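Local coordinates for uronate isomerase (Caulobacter crescentus, PDB 2Q01) that catalyses the isomerisation of D-glucuronate to D-fructuronate and of D-galacturonate to D-tagaturonate in pentose and glucuronate interconversion, at the interface of chains A and B. Residues are numbered along the deposited sequence; one frame, centred on the assembly and turned at random. Chains: chain A/B, Uronate isomerase.

The interface between chains A and B is not an exact two-fold: the chains offer mostly different segments, although both bring the start of helix 19-30 to contact 2. Contacts 2 and 3 are neighbours, about 13 Å apart between the centres of their C-alpha atoms, and share A:His447, in the stretch joining helices 425-445 and 451-469, where the N-terminal segment of chain B is gripped. Contact 1, with helices 343-349 and 366-375 of chain A, lies about 36 Å from contact 2 and about 30 Å from contact 3, centre to centre. If the deposited three-copy assembly is biological, such widely spaced patches probably fix the subunits' relative orientation.

Contact 1: the interface of chains A and B. Residues chain A 339, 343, 346-347, 351, 374, 377-378; chain B 313, 315-318, 320, 330, 332.
At the apolar centre of this patch between two uronate isomerase chains, members of the metallo-dependent hydrolase superfamily, B:Ile332 packs its CG2 against A:Val339 CG2 and its CG1 against A:Leu374 CD2. B:His316 enters beside them with CG anti to the backbone N (chi1 -168°), and the CG chain carbon of A:Lys343 lies over the rim of one ring face. Both ring nitrogens are engaged by chain A. B:His316 NE2 donates in the ring plane to the A:Val339 carbonyl O at 2.6 Å, almost straight (178° at H), though it stands above the carbonyl plane. B:His316 ND1 meets the phenol OH of A:Tyr378 at 2.6 Å, direction undecided; together the two bonds would hold the imidazole against rotation. The A:Tyr378 ring is itself clamped, A:His377 CD2 over the centre of one face and A:Leu346 CD1 toward the rim of the other. Further out, the amide OD1 of B:Asn317 accepts two in-plane bonds on its lone pairs, from A:His377 NE2 at 3.2 Å and tip to tip from A:Asn351 ND2 at 3.2 Å, the two amides nearly coplanar. B:Ala330 CB covers one face of the A:His377 ring. At the rim the extended A:Lys343 carries NZ to water 1, 2.8 Å away, which also binds B:Asn315 O.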
# COMPACT_ATOMS: atom_id res chain seq x y z
N VAL A 339 11.35 -8.11 8.80
CA VAL A 339 12.48 -7.40 9.44
C VAL A 339 12.94 -8.08 10.73
O VAL A 339 14.12 -8.40 10.86
CB VAL A 339 12.17 -5.88 9.69
CG1 VAL A 339 13.40 -5.13 10.18
CG2 VAL A 339 11.68 -5.22 8.43
N LYS A 343 15.75 -11.81 10.96
CA LYS A 343 16.94 -11.38 11.71
C LYS A 343 17.79 -12.48 12.38
O LYS A 343 19.02 -12.44 12.25
CB LYS A 343 16.60 -10.23 12.69
CG LYS A 343 17.83 -9.44 13.14
CD LYS A 343 17.47 -8.23 14.01
CE LYS A 343 18.75 -7.57 14.50
NZ LYS A 343 18.55 -6.52 15.54
N LEU A 346 19.65 -14.12 9.54
CA LEU A 346 20.57 -13.17 8.92
C LEU A 346 21.73 -12.75 9.82
O LEU A 346 22.77 -12.30 9.32
CB LEU A 346 19.82 -11.94 8.40
CG LEU A 346 18.84 -12.16 7.24
CD1 LEU A 346 17.99 -10.93 7.01
CD2 LEU A 346 19.56 -12.58 5.97
N THR A 347 21.56 -12.88 11.14
CA THR A 347 22.64 -12.62 12.09
C THR A 347 23.69 -13.72 11.96
O THR A 347 24.90 -13.45 11.99
CB THR A 347 22.11 -12.51 13.55
OG1 THR A 347 21.13 -11.46 13.63
CG2 THR A 347 23.23 -12.22 14.55
N ASN A 351 25.83 -12.77 5.69
CA ASN A 351 26.97 -12.31 4.90
C ASN A 351 27.70 -13.46 4.21
O ASN A 351 28.73 -13.25 3.56
CB ASN A 351 27.94 -11.52 5.79
CG ASN A 351 27.21 -10.55 6.73
OD1 ASN A 351 27.43 -10.56 7.94
ND2 ASN A 351 26.33 -9.73 6.18
N LEU A 374 15.83 -4.93 2.56
CA LEU A 374 16.55 -6.13 2.98
C LEU A 374 17.39 -6.72 1.85
O LEU A 374 18.58 -6.96 2.02
CB LEU A 374 15.61 -7.19 3.56
CG LEU A 374 15.02 -7.00 4.97
CD1 LEU A 374 14.06 -8.14 5.30
CD2 LEU A 374 16.09 -6.87 6.05
N HIS A 377 20.50 -4.87 0.65
CA HIS A 377 21.62 -4.83 1.58
C HIS A 377 22.34 -6.17 1.74
O HIS A 377 23.56 -6.25 1.59
CB HIS A 377 21.22 -4.30 2.95
CG HIS A 377 22.30 -4.44 3.98
ND1 HIS A 377 23.37 -3.58 4.05
CD2 HIS A 377 22.50 -5.37 4.94
CE1 HIS A 377 24.18 -3.96 5.02
NE2 HIS A 377 23.68 -5.05 5.57
N TYR A 378 21.58 -7.21 2.10
CA TYR A 378 22.17 -8.49 2.48
C TYR A 378 22.61 -9.28 1.25
O TYR A 378 21.80 -9.48 0.34
CB TYR A 378 21.19 -9.33 3.30
CG TYR A 378 21.06 -8.90 4.73
CD1 TYR A 378 19.98 -8.12 5.15
CD2 TYR A 378 22.00 -9.27 5.68
CE1 TYR A 378 19.85 -7.72 6.47
CE2 TYR A 378 21.89 -8.87 7.00
CZ TYR A 378 20.81 -8.10 7.39
OH TYR A 378 20.70 -7.71 8.70
N HIS B 313 14.38 0.44 12.06
CA HIS B 313 15.09 -0.63 12.75
C HIS B 313 16.57 -0.42 12.48
O HIS B 313 17.10 -0.95 11.50
CB HIS B 313 14.67 -1.99 12.21
CG HIS B 313 15.07 -3.14 13.08
ND1 HIS B 313 16.38 -3.48 13.31
CD2 HIS B 313 14.32 -4.05 13.75
CE1 HIS B 313 16.43 -4.54 14.10
NE2 HIS B 313 15.19 -4.91 14.37
N ASN B 315 20.64 -0.59 12.71
CA ASN B 315 21.71 -1.56 12.93
C ASN B 315 21.22 -3.00 12.87
O ASN B 315 21.53 -3.81 13.74
CB ASN B 315 22.46 -1.26 14.24
CG ASN B 315 22.91 0.19 14.34
OD1 ASN B 315 23.49 0.74 13.40
ND2 ASN B 315 22.63 0.82 15.47
N HIS B 316 20.45 -3.29 11.82
CA HIS B 316 19.84 -4.60 11.60
C HIS B 316 20.88 -5.70 11.39
O HIS B 316 20.70 -6.83 11.84
CB HIS B 316 18.90 -4.52 10.41
CG HIS B 316 18.01 -5.70 10.25
ND1 HIS B 316 18.35 -6.79 9.48
CD2 HIS B 316 16.78 -5.96 10.75
CE1 HIS B 316 17.37 -7.68 9.51
NE2 HIS B 316 16.40 -7.20 10.28
N ASN B 317 21.98 -5.36 10.71
CA ASN B 317 23.12 -6.25 10.57
C ASN B 317 23.97 -6.12 11.83
O ASN B 317 24.62 -5.09 12.05
CB ASN B 317 23.93 -5.87 9.33
CG ASN B 317 24.79 -7.01 8.79
OD1 ASN B 317 24.80 -7.26 7.59
ND2 ASN B 317 25.51 -7.69 9.67
N VAL B 318 23.95 -7.17 12.65
CA VAL B 318 24.64 -7.17 13.95
C VAL B 318 26.15 -7.28 13.76
O VAL B 318 26.91 -6.56 14.42
CB VAL B 318 24.11 -8.29 14.89
CG1 VAL B 318 24.72 -8.17 16.28
CG2 VAL B 318 22.59 -8.23 14.99
N LEU B 320 27.89 -6.30 11.14
CA LEU B 320 28.31 -5.00 10.62
C LEU B 320 28.35 -3.90 11.68
O LEU B 320 29.16 -2.97 11.59
CB LEU B 320 27.39 -4.59 9.47
CG LEU B 320 27.68 -3.40 8.56
CD1 LEU B 320 28.90 -3.66 7.69
CD2 LEU B 320 26.46 -3.10 7.70
N ALA B 330 22.44 -0.48 6.98
CA ALA B 330 21.69 -1.63 7.46
C ALA B 330 20.54 -1.22 8.37
O ALA B 330 20.19 -1.95 9.28
CB ALA B 330 22.61 -2.60 8.16
N ILE B 332 16.68 -0.72 8.43
CA ILE B 332 15.53 -1.19 7.67
C ILE B 332 14.25 -0.59 8.26
O ILE B 332 14.11 -0.54 9.47
CB ILE B 332 15.46 -2.76 7.68
CG1 ILE B 332 16.84 -3.40 7.45
CG2 ILE B 332 14.44 -3.29 6.69
CD1 ILE B 332 17.49 -3.12 6.07
O HOH W 1 20.58 -4.65 16.18
O HOH W 2 21.67 -9.35 11.39

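Contact 2: the interface of chains A and B. Residues chain A 18, 20-21, 445-447; chain B 10, 12-17, 22.
Chain A presents the end of helix 425-445, the two residues after it and the start of its helix 19-30 to the N-terminal segment of chain B, whose residues 10 to 17 run as a loop into helix 19-30. The tight part is a histidine pair: the rings of A:His447 and B:His10 stack with centroids 3.7 Å apart and planes turned by 19°, B:His10 CG lying over the centre of the A:His447 face. The opposite face of A:His447 carries A:Ala445 O toward its rim. A:Ala445 O accepts from B:Arg22 NH2 at 2.7 Å, in the carbonyl plane, while B:Arg22 NH1 reaches A:His447 NE2 at 3.3 Å. B:Arg22 bends at chi3 (-76°) and is steadied within its own chain, NE donating to B:Pro16 O and NH2 to B:Phe15 O. An alanine here would remove the guanidinium and would probably loosen both the helix-end carbonyl and the stacked imidazole, as well as the loop of chain B. A backbone bond adds to the grip: B:Leu14 N donates to A:Glu446 O at 2.9 Å. The looser ends are bridged by water: water 3, beside the histidine pair, joins A:His447 O to B:His10 N, and water 4 joins A:Glu446 OE1 to B:Ser17 N. Beyond water 4, A:Asp18 OD2 takes A:Thr21 OG1 on its anti lone pair and, from above the carboxylate plane, the hydroxyl OG of B:Ser17 at 2.8 Å.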
# COMPACT_ATOMS: atom_id res chain seq x y z
N ASP A 18 0.16 5.14 -24.48
CA ASP A 18 1.03 6.24 -24.89
C ASP A 18 1.98 5.79 -25.99
O ASP A 18 2.86 4.97 -25.74
CB ASP A 18 1.83 6.78 -23.71
CG ASP A 18 2.71 7.94 -24.09
OD1 ASP A 18 2.16 9.03 -24.35
OD2 ASP A 18 3.95 7.76 -24.14
N ALA A 20 4.58 6.75 -27.82
CA ALA A 20 6.04 6.75 -27.73
C ALA A 20 6.52 5.63 -26.82
O ALA A 20 7.40 4.85 -27.21
CB ALA A 20 6.54 8.10 -27.23
N THR A 21 5.93 5.54 -25.63
CA THR A 21 6.22 4.47 -24.66
C THR A 21 5.94 3.09 -25.27
O THR A 21 6.75 2.18 -25.12
CB THR A 21 5.42 4.67 -23.34
OG1 THR A 21 5.71 5.97 -22.79
CG2 THR A 21 5.80 3.64 -22.31
N ALA A 445 11.15 6.43 -21.83
CA ALA A 445 10.30 7.56 -22.22
C ALA A 445 10.36 8.74 -21.25
O ALA A 445 10.16 9.89 -21.66
CB ALA A 445 8.87 7.09 -22.40
N GLU A 446 10.62 8.47 -19.97
CA GLU A 446 10.78 9.52 -18.97
C GLU A 446 12.25 9.84 -18.73
O GLU A 446 12.58 10.61 -17.82
CB GLU A 446 10.11 9.13 -17.65
CG GLU A 446 8.60 9.01 -17.73
CD GLU A 446 7.96 8.73 -16.38
OE1 GLU A 446 6.76 8.41 -16.36
OE2 GLU A 446 8.66 8.84 -15.35
N HIS A 447 13.11 9.23 -19.55
CA HIS A 447 14.58 9.42 -19.55
C HIS A 447 15.24 9.10 -18.22
O HIS A 447 16.22 9.75 -17.82
CB HIS A 447 14.96 10.82 -20.05
CG HIS A 447 14.15 11.28 -21.23
ND1 HIS A 447 14.25 10.69 -22.47
CD2 HIS A 447 13.23 12.26 -21.35
CE1 HIS A 447 13.42 11.29 -23.30
NE2 HIS A 447 12.79 12.25 -22.65
N HIS B 10 18.82 14.15 -20.38
CA HIS B 10 17.77 14.82 -21.15
C HIS B 10 17.09 15.95 -20.37
O HIS B 10 16.98 15.88 -19.15
CB HIS B 10 16.73 13.80 -21.59
CG HIS B 10 15.92 14.22 -22.78
ND1 HIS B 10 14.75 14.94 -22.67
CD2 HIS B 10 16.10 13.98 -24.10
CE1 HIS B 10 14.25 15.14 -23.88
NE2 HIS B 10 15.05 14.57 -24.76
N ASP B 12 13.98 16.82 -20.46
CA ASP B 12 12.61 16.47 -20.10
C ASP B 12 12.54 15.23 -19.21
O ASP B 12 11.52 14.54 -19.20
CB ASP B 12 11.77 16.24 -21.35
CG ASP B 12 11.45 17.52 -22.09
OD1 ASP B 12 11.29 17.45 -23.33
OD2 ASP B 12 11.35 18.59 -21.45
N ARG B 13 13.61 14.97 -18.47
CA ARG B 13 13.66 13.83 -17.56
C ARG B 13 12.62 13.96 -16.44
O ARG B 13 12.31 15.07 -15.99
CB ARG B 13 15.07 13.68 -16.97
CG ARG B 13 15.56 14.92 -16.24
CD ARG B 13 16.99 14.77 -15.76
NE ARG B 13 17.45 15.99 -15.09
CZ ARG B 13 17.97 17.04 -15.72
NH1 ARG B 13 18.08 17.05 -17.04
NH2 ARG B 13 18.36 18.10 -15.02
N LEU B 14 12.05 12.82 -16.04
CA LEU B 14 11.06 12.73 -14.94
C LEU B 14 9.65 13.28 -15.25
O LEU B 14 8.73 13.10 -14.46
CB LEU B 14 11.61 13.29 -13.61
CG LEU B 14 13.02 12.85 -13.16
CD1 LEU B 14 13.51 13.67 -11.99
CD2 LEU B 14 13.08 11.38 -12.82
N PHE B 15 9.49 13.94 -16.40
CA PHE B 15 8.18 14.38 -16.87
C PHE B 15 7.49 13.20 -17.54
O PHE B 15 8.17 12.35 -18.12
CB PHE B 15 8.30 15.55 -17.86
CG PHE B 15 8.97 16.77 -17.30
CD1 PHE B 15 8.83 17.12 -15.95
CD2 PHE B 15 9.72 17.60 -18.13
CE1 PHE B 15 9.46 18.25 -15.44
CE2 PHE B 15 10.35 18.74 -17.63
CZ PHE B 15 10.22 19.07 -16.28
N PRO B 16 6.14 13.14 -17.48
CA PRO B 16 5.42 12.03 -18.12
C PRO B 16 5.62 12.03 -19.63
O PRO B 16 5.94 13.08 -20.20
CB PRO B 16 3.95 12.32 -17.79
CG PRO B 16 3.99 13.26 -16.63
CD PRO B 16 5.21 14.09 -16.85
N SER B 17 5.44 10.88 -20.27
CA SER B 17 5.68 10.78 -21.71
C SER B 17 4.58 11.44 -22.54
O SER B 17 4.85 11.96 -23.63
CB SER B 17 5.87 9.33 -22.13
OG SER B 17 6.28 9.25 -23.48
N ARG B 22 3.36 16.47 -20.39
CA ARG B 22 4.77 16.83 -20.41
C ARG B 22 5.01 18.32 -20.62
O ARG B 22 5.90 18.91 -19.99
CB ARG B 22 5.49 16.02 -21.50
CG ARG B 22 6.94 16.40 -21.77
CD ARG B 22 7.65 15.32 -22.57
NE ARG B 22 7.99 14.18 -21.72
CZ ARG B 22 9.00 13.34 -21.95
NH1 ARG B 22 9.78 13.48 -23.01
NH2 ARG B 22 9.22 12.34 -21.10
O HOH W 3 18.29 11.55 -18.83
O HOH W 4 5.47 8.23 -18.87

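Contact 3: the interface of chains A and B. Residues chain A 447-450, 453; chain B 5, 8, 111-112, 116, 132.
A charged and aromatic contact between chains of the deposited assembly, this patch ties the start of helix 451-469 in chain A to the N-terminal arm and helix 114-126 of chain B, and so probably helps hold the arm in place. Two acids converge on B:Arg5: its NH2 forms salt bridges with A:Asp450 OD2 at 2.6 Å, on the anti lone pair, and with A:Glu453 OE1 at 3.0 Å, met from above the carboxylate plane. Both oxygens lie in the guanidinium plane, and NH2 sits over the centre of the B:Phe132 ring, which would help hold the group flat. A:Glu453 extends beyond CG and meets B:Trp116 tip to tip, their planes 72° apart. The indole B:Trp116 NE1 donates to the syn lone pair of A:Glu453 OE1 at 2.8 Å, so two donors of chain B grip this one oxygen and would be likely to favour its ionised form. The other oxygen, A:Glu453 OE2, caps the backbone N of A:Asp450 at 3.1 Å, fixing the carboxylate from its own chain. One indole face bears A:Arg448 O and water 5 toward its rim. B:Arg111 crosses A:Glu453 obliquely and joins it through water 6, to which B:Arg111 NE donates at 3.1 Å, nearly straight (168° at H).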
# COMPACT_ATOMS: atom_id res chain seq x y z
N HIS A 447 13.11 9.23 -19.55
CA HIS A 447 14.58 9.42 -19.55
C HIS A 447 15.24 9.10 -18.22
O HIS A 447 16.22 9.75 -17.82
CB HIS A 447 14.96 10.82 -20.05
CG HIS A 447 14.15 11.28 -21.23
ND1 HIS A 447 14.25 10.69 -22.47
CD2 HIS A 447 13.23 12.26 -21.35
CE1 HIS A 447 13.42 11.29 -23.30
NE2 HIS A 447 12.79 12.25 -22.65
N ARG A 448 14.71 8.07 -17.56
CA ARG A 448 15.25 7.57 -16.30
C ARG A 448 16.23 6.43 -16.55
O ARG A 448 17.00 6.05 -15.66
CB ARG A 448 14.13 7.09 -15.40
CG ARG A 448 13.28 8.21 -14.85
CD ARG A 448 12.62 7.77 -13.58
NE ARG A 448 11.19 7.55 -13.75
CZ ARG A 448 10.44 6.84 -12.92
NH1 ARG A 448 11.00 6.25 -11.87
NH2 ARG A 448 9.15 6.70 -13.14
N MET A 449 16.19 5.88 -17.76
CA MET A 449 17.23 4.99 -18.25
C MET A 449 17.42 5.15 -19.75
O MET A 449 16.54 5.64 -20.45
CB MET A 449 16.97 3.54 -17.85
CG MET A 449 16.14 2.69 -18.79
SD MET A 449 15.80 1.07 -18.08
CE MET A 449 17.29 0.83 -17.14
N ASP A 450 18.59 4.75 -20.23
CA ASP A 450 18.89 4.80 -21.65
C ASP A 450 18.37 3.53 -22.29
O ASP A 450 18.18 2.52 -21.60
CB ASP A 450 20.40 4.95 -21.85
CG ASP A 450 20.95 6.27 -21.32
OD1 ASP A 450 20.18 7.26 -21.22
OD2 ASP A 450 22.16 6.34 -21.01
N GLU A 453 20.58 0.44 -21.86
CA GLU A 453 20.40 -0.20 -20.55
C GLU A 453 19.16 -1.08 -20.52
O GLU A 453 19.19 -2.20 -19.99
CB GLU A 453 20.30 0.86 -19.45
CG GLU A 453 21.58 1.64 -19.18
CD GLU A 453 21.37 2.82 -18.25
OE1 GLU A 453 22.36 3.36 -17.71
OE2 GLU A 453 20.20 3.23 -18.06
N ARG B 5 30.42 5.27 -25.00
CA ARG B 5 28.96 5.50 -24.79
C ARG B 5 28.70 6.84 -24.10
O ARG B 5 29.23 7.09 -23.01
CB ARG B 5 28.37 4.36 -23.96
CG ARG B 5 26.90 4.52 -23.64
CD ARG B 5 26.53 3.78 -22.38
NE ARG B 5 25.32 4.32 -21.78
CZ ARG B 5 24.59 3.68 -20.87
NH1 ARG B 5 24.94 2.47 -20.46
NH2 ARG B 5 23.51 4.26 -20.37
N SER B 8 23.96 10.95 -21.87
CA SER B 8 22.80 11.68 -22.35
C SER B 8 21.88 12.00 -21.18
O SER B 8 21.16 11.13 -20.68
CB SER B 8 22.06 10.85 -23.42
OG SER B 8 20.92 11.54 -23.89
N ARG B 111 20.90 0.94 -12.30
CA ARG B 111 19.89 1.10 -13.35
C ARG B 111 18.48 1.06 -12.74
O ARG B 111 18.09 0.06 -12.13
CB ARG B 111 20.03 0.01 -14.42
CG ARG B 111 21.15 0.26 -15.40
CD ARG B 111 21.47 -0.97 -16.23
NE ARG B 111 22.73 -0.83 -16.95
CZ ARG B 111 23.23 -1.72 -17.81
NH1 ARG B 111 24.38 -1.48 -18.42
NH2 ARG B 111 22.57 -2.84 -18.07
N GLY B 112 17.75 2.16 -12.89
CA GLY B 112 16.37 2.21 -12.42
C GLY B 112 16.20 2.81 -11.04
O GLY B 112 15.07 3.00 -10.57
N TRP B 116 20.96 6.73 -9.98
CA TRP B 116 21.29 6.88 -11.39
C TRP B 116 21.03 8.33 -11.79
O TRP B 116 21.86 8.96 -12.44
CB TRP B 116 20.43 5.94 -12.24
CG TRP B 116 20.79 5.87 -13.69
CD1 TRP B 116 21.58 4.93 -14.29
CD2 TRP B 116 20.35 6.75 -14.74
NE1 TRP B 116 21.67 5.17 -15.64
CE2 TRP B 116 20.92 6.28 -15.94
CE3 TRP B 116 19.52 7.88 -14.78
CZ2 TRP B 116 20.70 6.91 -17.18
CZ3 TRP B 116 19.30 8.51 -16.01
CH2 TRP B 116 19.89 8.02 -17.19
N PHE B 132 29.55 8.18 -20.37
CA PHE B 132 28.93 7.43 -19.27
C PHE B 132 29.98 6.61 -18.54
O PHE B 132 30.89 6.04 -19.16
CB PHE B 132 27.85 6.50 -19.82
CG PHE B 132 26.80 6.11 -18.81
CD1 PHE B 132 25.65 6.88 -18.65
CD2 PHE B 132 26.96 4.97 -18.03
CE1 PHE B 132 24.68 6.52 -17.73
CE2 PHE B 132 25.99 4.60 -17.10
CZ PHE B 132 24.85 5.38 -16.95
O HOH W 5 18.58 3.71 -15.06
O HOH W 6 24.10 1.77 -16.12
O HOH W 7 23.09 8.73 -19.87